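Local coordinates for methyltransferase-like protein 5 (Pyrococcus horikoshii, PDB 1WY7) that binds S-adenosyl-L-homocysteine in a methyltransferase fold and is probably an S-adenosylmethionine-dependent methyltransferase acting on RNA, at residues A54-G59 / V116-P121. Residues are numbered along the deposited sequence; the frame is centred on the assembly and turned at random.
Sequences ADLGAG and VIMNPP. With SAH (S-adenosyl-L-homocysteine), chain E.
Ala54 and Ile117 join two parallel strands at the centre of the sheet. Ile117 N donates to Ala54 O at 3.0 Å in a nearly straight bond (167° at the hydrogen). One step on, Leu56 N gives a longer, more bent bond to Ile117 O, 3.3 Å. Ile117 thus both donates and accepts, as in a regular parallel ladder. Asp55 CA-H also points at Ile117 O, so an N-H and a weaker CA-H converge on that oxygen.

The strands then part, and a water bridges the gap. It donates to Gly57 O and accepts from Asn119 N, 3.0 Å from the water oxygen.

On one face the contact is apolar. Leu56 CD2 meets Val116 CG1 at 3.9 Å, the two side chains crossing at about a right angle. Leu56 CD2 also lies 3.9 Å from SE of Met118, a selenomethionine whose extended chain leads away from the neighbouring strand. On the other face are Asp55 and Ile117. With CG anti to the backbone N (chi1 -179°), the Asp55 carboxylate lies on the side of the turn, and OD1 is hydrogen-bonded to Ser64 OG.

Both strands open at their C-terminal ends into the cofactor pocket. Segment 54-59 carries the glycine-rich DLGAG motif of class I methyltransferases. Gly57 and Gly59 have positive phi, and with no CB they let the ligand pack against the backbone. Gly57 O lies 3.2 Å from C5' of S-adenosyl-L-homocysteine, and Asn119 O also borders C5'. Asn119-Pro120-Pro121 belongs to an NPPF motif, as in N6-adenine methyltransferases. The Asn119 side-chain amide is hydrogen-bonded to Thr30 and Tyr28.

Strand 52-56 pairs on its other edge with 74-79, and 115-118 with 143-149. Helix 62-69 packs on the Asp55 and Ile117 face, helix 131-140 against Leu56 and Met118.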
loop_
_atom_site.group_PDB
_atom_site.type_symbol
_atom_site.label_atom_id
_atom_site.label_comp_id
_atom_site.label_asym_id
_atom_site.label_seq_id
_atom_site.Cartn_x
_atom_site.Cartn_y
_atom_site.Cartn_z
ATOM N N ALA A 54 -3.235 3.436 -8.063
ATOM C CA ALA A 54 -4.209 3.549 -6.989
ATOM C C ALA A 54 -3.521 3.061 -5.721
ATOM O O ALA A 54 -2.908 1.988 -5.711
ATOM C CB ALA A 54 -5.453 2.695 -7.293
ATOM N N ASP A 55 -3.603 3.862 -4.664
ATOM C CA ASP A 55 -3.015 3.523 -3.369
ATOM C C ASP A 55 -4.205 3.231 -2.441
ATOM O O ASP A 55 -4.836 4.153 -1.925
ATOM C CB ASP A 55 -2.189 4.717 -2.861
ATOM C CG ASP A 55 -1.509 4.450 -1.536
ATOM O OD1 ASP A 55 -0.805 5.368 -1.031
ATOM O OD2 ASP A 55 -1.667 3.327 -0.989
ATOM N N LEU A 56 -4.513 1.952 -2.249
ATOM C CA LEU A 56 -5.643 1.554 -1.405
ATOM C C LEU A 56 -5.247 1.569 0.064
ATOM O O LEU A 56 -4.261 0.931 0.462
ATOM C CB LEU A 56 -6.151 0.172 -1.845
ATOM C CG LEU A 56 -7.149 0.141 -3.021
ATOM C CD1 LEU A 56 -6.853 1.221 -4.034
ATOM C CD2 LEU A 56 -7.131 -1.232 -3.676
ATOM N N GLY A 57 -6.028 2.300 0.864
ATOM C CA GLY A 57 -5.727 2.459 2.275
ATOM C C GLY A 57 -4.520 3.383 2.349
ATOM O O GLY A 57 -3.567 3.128 3.088
ATOM N N ALA A 58 -4.575 4.466 1.576
ATOM C CA ALA A 58 -3.474 5.436 1.477
ATOM C C ALA A 58 -2.954 6.026 2.787
ATOM O O ALA A 58 -1.783 6.420 2.876
ATOM C CB ALA A 58 -3.861 6.566 0.511
ATOM N N GLY A 59 -3.818 6.098 3.794
ATOM C CA GLY A 59 -3.410 6.638 5.084
ATOM C C GLY A 59 -2.725 7.994 5.009
ATOM O O GLY A 59 -3.323 8.979 4.548
ATOM N N VAL A 116 -1.977 -1.095 -8.748
ATOM C CA VAL A 116 -2.438 -0.902 -7.392
ATOM C C VAL A 116 -1.255 -1.177 -6.456
ATOM O O VAL A 116 -0.528 -2.151 -6.638
ATOM C CB VAL A 116 -3.568 -1.883 -6.975
ATOM C CG1 VAL A 116 -3.756 -1.789 -5.479
ATOM C CG2 VAL A 116 -4.889 -1.569 -7.694
ATOM N N ILE A 117 -1.060 -0.307 -5.474
ATOM C CA ILE A 117 -0.039 -0.522 -4.460
ATOM C C ILE A 117 -0.808 -0.344 -3.164
ATOM O O ILE A 117 -1.693 0.512 -3.082
ATOM C CB ILE A 117 1.112 0.498 -4.544
ATOM C CG1 ILE A 117 0.588 1.925 -4.342
ATOM C CG2 ILE A 117 1.819 0.342 -5.887
ATOM C CD1 ILE A 117 1.674 3.011 -4.477
HETATM N N MSE A 118 -0.508 -1.163 -2.163
HETATM C CA MSE A 118 -1.218 -1.043 -0.908
HETATM C C MSE A 118 -0.566 -1.743 0.274
HETATM O O MSE A 118 0.116 -2.760 0.126
HETATM C CB MSE A 118 -2.672 -1.557 -1.066
HETATM C CG MSE A 118 -2.826 -3.021 -1.526
HETATM SE SE MSE A 118 -4.576 -3.515 -1.734
HETATM C CE MSE A 118 -4.405 -5.250 -1.915
ATOM N N ASN A 119 -0.787 -1.156 1.445
ATOM C CA ASN A 119 -0.337 -1.675 2.732
ATOM C C ASN A 119 -1.688 -1.754 3.447
ATOM O O ASN A 119 -1.986 -0.938 4.317
ATOM C CB ASN A 119 0.576 -0.655 3.433
ATOM C CG ASN A 119 1.060 -1.129 4.796
ATOM O OD1 ASN A 119 1.736 -0.392 5.509
ATOM N ND2 ASN A 119 0.722 -2.357 5.161
ATOM N N PRO A 120 -2.531 -2.730 3.066
ATOM C CA PRO A 120 -3.858 -2.898 3.668
ATOM C C PRO A 120 -3.824 -3.456 5.074
ATOM O O PRO A 120 -2.807 -3.970 5.514
ATOM C CB PRO A 120 -4.551 -3.842 2.685
ATOM C CG PRO A 120 -3.423 -4.766 2.290
ATOM C CD PRO A 120 -2.250 -3.812 2.097
ATOM N N PRO A 121 -4.938 -3.334 5.811
ATOM C CA PRO A 121 -4.945 -3.878 7.172
ATOM C C PRO A 121 -4.762 -5.385 7.049
ATOM O O PRO A 121 -5.267 -5.990 6.104
ATOM C CB PRO A 121 -6.333 -3.492 7.699
ATOM C CG PRO A 121 -7.149 -3.326 6.468
ATOM C CD PRO A 121 -6.202 -2.645 5.513
HETATM N N SAH E . 0.204 5.156 6.311
HETATM C CA SAH E . 0.233 3.948 5.462
HETATM C CB SAH E . -1.176 3.333 5.493
HETATM C CG SAH E . -1.181 2.377 6.632
HETATM S SD SAH E . -2.629 1.432 7.143
HETATM C C SAH E . 0.722 4.379 4.105
HETATM O O SAH E . 1.372 5.466 4.020
HETATM O OXT SAH E . 0.409 3.582 3.158
HETATM C "C5'" SAH E . -3.784 1.482 5.789
HETATM C "C4'" SAH E . -4.990 2.431 5.857
HETATM O "O4'" SAH E . -6.197 1.689 5.550
HETATM C "C3'" SAH E . -5.320 3.027 7.227
HETATM O "O3'" SAH E . -4.836 4.382 7.134
HETATM C "C2'" SAH E . -6.853 3.036 7.333
HETATM O "O2'" SAH E . -7.557 4.180 7.761
HETATM C "C1'" SAH E . -7.282 2.486 5.962
HETATM N N9 SAH E . -8.482 1.663 5.988
HETATM C C8 SAH E . -8.910 0.721 6.907
HETATM N N7 SAH E . -10.047 0.153 6.595
HETATM C C5 SAH E . -10.405 0.750 5.391
HETATM C C6 SAH E . -11.507 0.587 4.509
HETATM N N6 SAH E . -12.498 -0.298 4.757
HETATM N N1 SAH E . -11.584 1.346 3.365
HETATM C C2 SAH E . -10.586 2.225 3.114
HETATM N N3 SAH E . -9.488 2.469 3.867
HETATM C C4 SAH E . -9.451 1.688 5.006
HETATM O O HOH W 1 -1.622 1.760 1.639
#